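Local structure of succinate-semialdehyde dehydrogenase (NAD(P)(+)) (Marinobacter aquaeolei, 3RH9) at residues Glu451-Gly456 and Gly467-Phe472; Gly115-Cys120 and Lys166-Ala171. The protein probably oxidises succinate semialdehyde to succinate, with a nicotinamide dinucleotide as electron acceptor, as a member of the aldehyde dehydrogenase family. One frame throughout, in Å; residues are numbered along the deposited sequence.

Interaction 1 of 2, residues Glu451-Gly456 and Gly467-Phe472; sequences EAPFGG and GLEGLF
The pyrrolidine ring of Pro453 meets the carboxylate of Glu469, and Pro453 CG stands over the plane of that group, 3.8 Å from Glu469 CD. Pro453 CG lies 3.7 Å from OE2 of Glu469, while Pro453 CB touches the stem of the acid at CG, 3.4 Å away. A second flat group, the Phe472 ring at the far end of the helical turn, has Leu468 O in plane at its edge, and Tyr145 of the same chain meets it edge-to-face. The Glu469 chain bends at its second torsion (chi2 -74°), which turns the carboxylate back across the proline ring instead of extending it away from the loop. Its OE1 is hydrogen-bonded to the hydroxyl of Tyr145 of the second subunit, so one side chain serves both the intrachain packing and the dimer. With an alanine in place of Glu469, the Pro453 ring would probably lose its cover on one side, and the Tyr145 hydroxyl of the second subunit would be left without its carboxylate mate. Farther along, the contact is backbone against backbone: Ala452 CA comes within 3.9 Å of Gly467 CA, and Glu451 O within 3.6 Å of the same carbon. Glycine suits this place because its phi is positive (58°), and a side chain here would probably crowd Ala452 and Pro453. Gly467 is also joined to Pro450 by a backbone hydrogen bond. Proline, rigid and without an N-H to satisfy, suits this extended backbone (psi 143°), and its ring supplies the apolar surface on which Glu469 lies; its carbonyl bonds to Thr479 OG1 of the second subunit. The Pro-Phe-Gly-Gly sequence in 451-456 is a familiar signature of aldehyde dehydrogenases, and here its proline lies about 10 Å, side chain to side chain, from Glu256, the predicted active-site residue.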
loop_
_atom_site.group_PDB
_atom_site.type_symbol
_atom_site.label_atom_id
_atom_site.label_comp_id
_atom_site.label_asym_id
_atom_site.label_seq_id
_atom_site.Cartn_x
_atom_site.Cartn_y
_atom_site.Cartn_z
ATOM N N GLU A 451 15.746 10.060 -8.052
ATOM C CA GLU A 451 16.643 9.368 -7.140
ATOM C C GLU A 451 16.092 9.152 -5.722
ATOM O O GLU A 451 16.744 8.504 -4.903
ATOM C CB GLU A 451 17.946 10.147 -7.038
ATOM C CG GLU A 451 18.690 10.369 -8.351
ATOM C CD GLU A 451 18.338 11.688 -9.040
ATOM O OE1 GLU A 451 17.255 12.241 -8.767
ATOM O OE2 GLU A 451 19.148 12.171 -9.865
ATOM N N ALA A 452 14.916 9.698 -5.409
ATOM C CA ALA A 452 14.393 9.599 -4.035
ATOM C C ALA A 452 12.867 9.429 -3.933
ATOM O O ALA A 452 12.126 9.890 -4.785
ATOM C CB ALA A 452 14.877 10.781 -3.182
ATOM N N PRO A 453 12.397 8.737 -2.889
ATOM C CA PRO A 453 10.959 8.439 -2.806
ATOM C C PRO A 453 10.114 9.687 -2.597
ATOM O O PRO A 453 10.527 10.595 -1.879
ATOM C CB PRO A 453 10.862 7.509 -1.583
ATOM C CG PRO A 453 12.145 7.781 -0.778
ATOM C CD PRO A 453 13.173 8.033 -1.847
ATOM N N PHE A 454 8.944 9.729 -3.224
ATOM C CA PHE A 454 8.032 10.858 -3.076
ATOM C C PHE A 454 6.584 10.379 -3.019
ATOM O O PHE A 454 6.172 9.520 -3.791
ATOM C CB PHE A 454 8.214 11.869 -4.210
ATOM C CG PHE A 454 7.231 13.013 -4.169
ATOM C CD1 PHE A 454 7.416 14.073 -3.295
ATOM C CD2 PHE A 454 6.132 13.032 -5.006
ATOM C CE1 PHE A 454 6.518 15.121 -3.251
ATOM C CE2 PHE A 454 5.226 14.085 -4.967
ATOM C CZ PHE A 454 5.418 15.121 -4.089
ATOM N N GLY A 455 5.813 10.937 -2.096
ATOM C CA GLY A 455 4.461 10.484 -1.870
ATOM C C GLY A 455 3.943 11.094 -0.596
ATOM O O GLY A 455 4.667 11.790 0.102
ATOM N N GLY A 456 2.684 10.837 -0.285
ATOM C CA GLY A 456 2.070 11.507 0.830
ATOM C C GLY A 456 1.856 10.637 2.048
ATOM O O GLY A 456 1.649 9.419 1.930
ATOM N N GLY A 467 13.180 6.812 -6.471
ATOM C CA GLY A 467 14.102 6.095 -5.615
ATOM C C GLY A 467 13.842 4.601 -5.617
ATOM O O GLY A 467 13.172 4.076 -6.494
ATOM N N LEU A 468 14.364 3.923 -4.608
ATOM C CA LEU A 468 14.204 2.489 -4.451
ATOM C C LEU A 468 12.764 2.086 -4.319
ATOM O O LEU A 468 12.277 1.259 -5.074
ATOM C CB LEU A 468 14.892 2.033 -3.178
ATOM C CG LEU A 468 15.190 0.538 -3.178
ATOM C CD1 LEU A 468 16.559 0.336 -3.828
ATOM C CD2 LEU A 468 15.143 -0.052 -1.755
ATOM N N GLU A 469 12.087 2.635 -3.317
ATOM C CA GLU A 469 10.736 2.178 -3.028
ATOM C C GLU A 469 9.847 2.314 -4.261
ATOM O O GLU A 469 8.970 1.478 -4.494
ATOM C CB GLU A 469 10.134 2.797 -1.741
ATOM C CG GLU A 469 10.731 4.102 -1.272
ATOM C CD GLU A 469 12.114 3.952 -0.640
ATOM O OE1 GLU A 469 12.198 3.592 0.560
ATOM O OE2 GLU A 469 13.132 4.221 -1.337
ATOM N N GLY A 470 10.110 3.333 -5.075
ATOM C CA GLY A 470 9.374 3.504 -6.314
ATOM C C GLY A 470 9.549 2.336 -7.278
ATOM O O GLY A 470 8.619 1.943 -7.988
ATOM N N LEU A 471 10.757 1.785 -7.320
ATOM C CA LEU A 471 11.029 0.621 -8.154
ATOM C C LEU A 471 10.214 -0.586 -7.711
ATOM O O LEU A 471 9.959 -1.468 -8.509
ATOM C CB LEU A 471 12.513 0.257 -8.112
ATOM C CG LEU A 471 13.477 0.914 -9.095
ATOM C CD1 LEU A 471 14.889 0.773 -8.575
ATOM C CD2 LEU A 471 13.348 0.267 -10.472
ATOM N N PHE A 472 9.806 -0.611 -6.446
ATOM C CA PHE A 472 9.052 -1.744 -5.900
ATOM C C PHE A 472 7.531 -1.578 -5.921
ATOM O O PHE A 472 6.813 -2.409 -5.373
ATOM C CB PHE A 472 9.513 -2.084 -4.474
ATOM C CG PHE A 472 10.793 -2.852 -4.431
ATOM C CD1 PHE A 472 12.006 -2.200 -4.506
ATOM C CD2 PHE A 472 10.787 -4.231 -4.331
ATOM C CE1 PHE A 472 13.182 -2.906 -4.482
ATOM C CE2 PHE A 472 11.966 -4.944 -4.302
ATOM C CZ PHE A 472 13.160 -4.279 -4.385
#

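Interaction 2 of 2, residues Gly115-Cys120 and Lys166-Ala171; sequences GFFDYC and KKLSAA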
loop_
_atom_site.group_PDB
_atom_site.type_symbol
_atom_site.label_atom_id
_atom_site.label_comp_id
_atom_site.label_asym_id
_atom_site.label_seq_id
_atom_site.Cartn_x
_atom_site.Cartn_y
_atom_site.Cartn_z
ATOM N N GLY A 115 14.766 11.469 -16.711
ATOM C CA GLY A 115 15.641 11.058 -15.627
ATOM C C GLY A 115 15.054 9.944 -14.780
ATOM O O GLY A 115 15.756 9.301 -13.989
ATOM N N PHE A 116 13.754 9.723 -14.933
ATOM C CA PHE A 116 13.107 8.625 -14.238
ATOM C C PHE A 116 13.460 7.336 -14.940
ATOM O O PHE A 116 13.787 6.321 -14.318
ATOM C CB PHE A 116 11.593 8.835 -14.188
ATOM C CG PHE A 116 11.176 9.811 -13.140
ATOM C CD1 PHE A 116 11.153 9.437 -11.803
ATOM C CD2 PHE A 116 10.850 11.120 -13.476
ATOM C CE1 PHE A 116 10.789 10.333 -10.823
ATOM C CE2 PHE A 116 10.481 12.028 -12.489
ATOM C CZ PHE A 116 10.458 11.631 -11.158
ATOM N N PHE A 117 13.410 7.398 -16.257
ATOM C CA PHE A 117 13.777 6.268 -17.077
ATOM C C PHE A 117 15.252 5.959 -16.914
ATOM O O PHE A 117 15.652 4.800 -16.842
ATOM C CB PHE A 117 13.395 6.545 -18.524
ATOM C CG PHE A 117 11.935 6.365 -18.780
ATOM C CD1 PHE A 117 11.099 7.449 -18.850
ATOM C CD2 PHE A 117 11.394 5.097 -18.908
ATOM C CE1 PHE A 117 9.748 7.272 -19.077
ATOM C CE2 PHE A 117 10.054 4.915 -19.125
ATOM C CZ PHE A 117 9.228 5.996 -19.215
ATOM N N ASP A 118 16.062 7.000 -16.833
ATOM C CA ASP A 118 17.477 6.796 -16.632
ATOM C C ASP A 118 17.683 6.122 -15.294
ATOM O O ASP A 118 18.441 5.168 -15.174
ATOM C CB ASP A 118 18.250 8.118 -16.670
ATOM C CG ASP A 118 19.758 7.902 -16.670
ATOM O OD1 ASP A 118 20.264 7.094 -17.489
ATOM O OD2 ASP A 118 20.442 8.526 -15.842
ATOM N N TYR A 119 16.994 6.617 -14.281
ATOM C CA TYR A 119 17.262 6.144 -12.949
ATOM C C TYR A 119 16.819 4.694 -12.817
ATOM O O TYR A 119 17.471 3.892 -12.149
ATOM C CB TYR A 119 16.600 7.028 -11.907
ATOM C CG TYR A 119 16.743 6.442 -10.541
ATOM C CD1 TYR A 119 15.795 5.553 -10.053
ATOM C CD2 TYR A 119 17.849 6.742 -9.746
ATOM C CE1 TYR A 119 15.935 4.991 -8.805
ATOM C CE2 TYR A 119 17.994 6.181 -8.482
ATOM C CZ TYR A 119 17.033 5.305 -8.027
ATOM O OH TYR A 119 17.154 4.745 -6.784
ATOM N N CYS A 120 15.724 4.350 -13.479
ATOM C CA CYS A 120 15.226 2.980 -13.445
ATOM C C CYS A 120 16.084 1.998 -14.224
ATOM O O CYS A 120 16.166 0.824 -13.872
ATOM C CB CYS A 120 13.785 2.925 -13.936
ATOM S SG CYS A 120 12.629 3.332 -12.641
ATOM N N LYS A 166 7.114 8.944 -14.179
ATOM C CA LYS A 166 7.333 8.340 -12.870
ATOM C C LYS A 166 6.712 6.951 -12.827
ATOM O O LYS A 166 7.282 6.019 -12.267
ATOM C CB LYS A 166 6.721 9.189 -11.746
ATOM C CG LYS A 166 7.262 10.618 -11.615
ATOM C CD LYS A 166 6.407 11.422 -10.631
ATOM C CE LYS A 166 7.052 12.752 -10.260
ATOM N NZ LYS A 166 6.303 13.489 -9.171
ATOM N N LYS A 167 5.537 6.808 -13.414
ATOM C CA LYS A 167 4.816 5.558 -13.277
ATOM C C LYS A 167 5.332 4.496 -14.233
ATOM O O LYS A 167 5.415 3.327 -13.881
ATOM C CB LYS A 167 3.311 5.768 -13.476
ATOM C CG LYS A 167 2.677 6.748 -12.522
ATOM C CD LYS A 167 1.157 6.739 -12.652
ATOM C CE LYS A 167 0.532 7.798 -11.764
ATOM N NZ LYS A 167 0.846 7.565 -10.329
ATOM N N LEU A 168 5.672 4.906 -15.448
ATOM C CA LEU A 168 5.959 3.951 -16.507
ATOM C C LEU A 168 7.375 3.410 -16.412
ATOM O O LEU A 168 7.616 2.245 -16.684
ATOM C CB LEU A 168 5.694 4.568 -17.871
ATOM C CG LEU A 168 5.791 3.587 -19.035
ATOM C CD1 LEU A 168 5.166 2.253 -18.649
ATOM C CD2 LEU A 168 5.166 4.162 -20.317
ATOM N N SER A 169 8.309 4.255 -16.004
ATOM C CA SER A 169 9.666 3.809 -15.726
ATOM C C SER A 169 9.708 2.691 -14.681
ATOM O O SER A 169 10.478 1.740 -14.815
ATOM C CB SER A 169 10.519 4.977 -15.269
ATOM O OG SER A 169 9.868 5.688 -14.235
ATOM N N ALA A 170 8.891 2.799 -13.637
ATOM C CA ALA A 170 8.845 1.754 -12.604
ATOM C C ALA A 170 8.091 0.514 -13.086
ATOM O O ALA A 170 8.506 -0.605 -12.835
ATOM C CB ALA A 170 8.252 2.285 -11.303
ATOM N N ALA A 171 6.999 0.720 -13.803
ATOM C CA ALA A 171 6.217 -0.390 -14.319
ATOM C C ALA A 171 6.955 -1.248 -15.374
ATOM O O ALA A 171 6.793 -2.476 -15.405
ATOM C CB ALA A 171 4.885 0.125 -14.856
#
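Phe116 reaches from helix 103-123 across to Lys166 and Ser169 of helix 162-174. Its CB lies 3.6 Å from Ser169 OG. CG then leaves anti to the carbonyl carbon (chi1 -79°), which carries the ring along the neighbouring helix, with CG and CD1 both near Lys166 CA. Farther out, CE1 and CE2 both lie beneath Lys166 CG, and CZ at the tip is 3.4 Å from that methylene and 3.7 Å from Lys166 CE. Lys166 CG thus sits over one ring face in a CH-pi contact, 3.6 Å from the Phe116 centroid and 20° off the normal. Tyr112 of the same helix also meets the Phe116 ring edge-to-face, and Pro450 packs against it.

Phe117 offers a ring face to Ser169 CB, 3.9 Å from its centroid, while its CZ meets Leu168 CB. Between the two phenylalanines, the small Ser169 fits between the axes of 115-120 and 166-171, which run 20° from parallel and come within 8.6 Å. Its hydroxyl is hydrogen-bonded to Ala165 O one turn back, which suits a polar residue to a buried helix interface. Cys120, compact and weakly polar, places SG 3.4 Å from Ser169 O.

The Lys166 side chain also comes within about 4 Å of that of Glu256, the predicted active-site residue. Even this lysine joins the contact through its methylenes: the chemistry is dispersive, aromatic faces on aliphatic carbons, so the fit depends on shape.

Both contacts are buried, yet they lie in different settings. Interaction 2 joins two long helices in the interior of the subunit, where aromatic rings rest on aliphatic carbons. Interaction 1 joins an irregular loop to a short helix beside the second subunit; its packing sets backbone on backbone and a proline ring on the Glu469 side chain, and some of its polar groups, Glu469 OE1 and Pro453 O, bond to that neighbour. They hold different elements but meet directly: Gly470 O packs on Ala170 CB at 3.4 Å, and Tyr119, on the same helix as Phe116, touches Glu451 and the start of 467-472. Helix 103-123 thus faces both helix 162-174 and interaction 1.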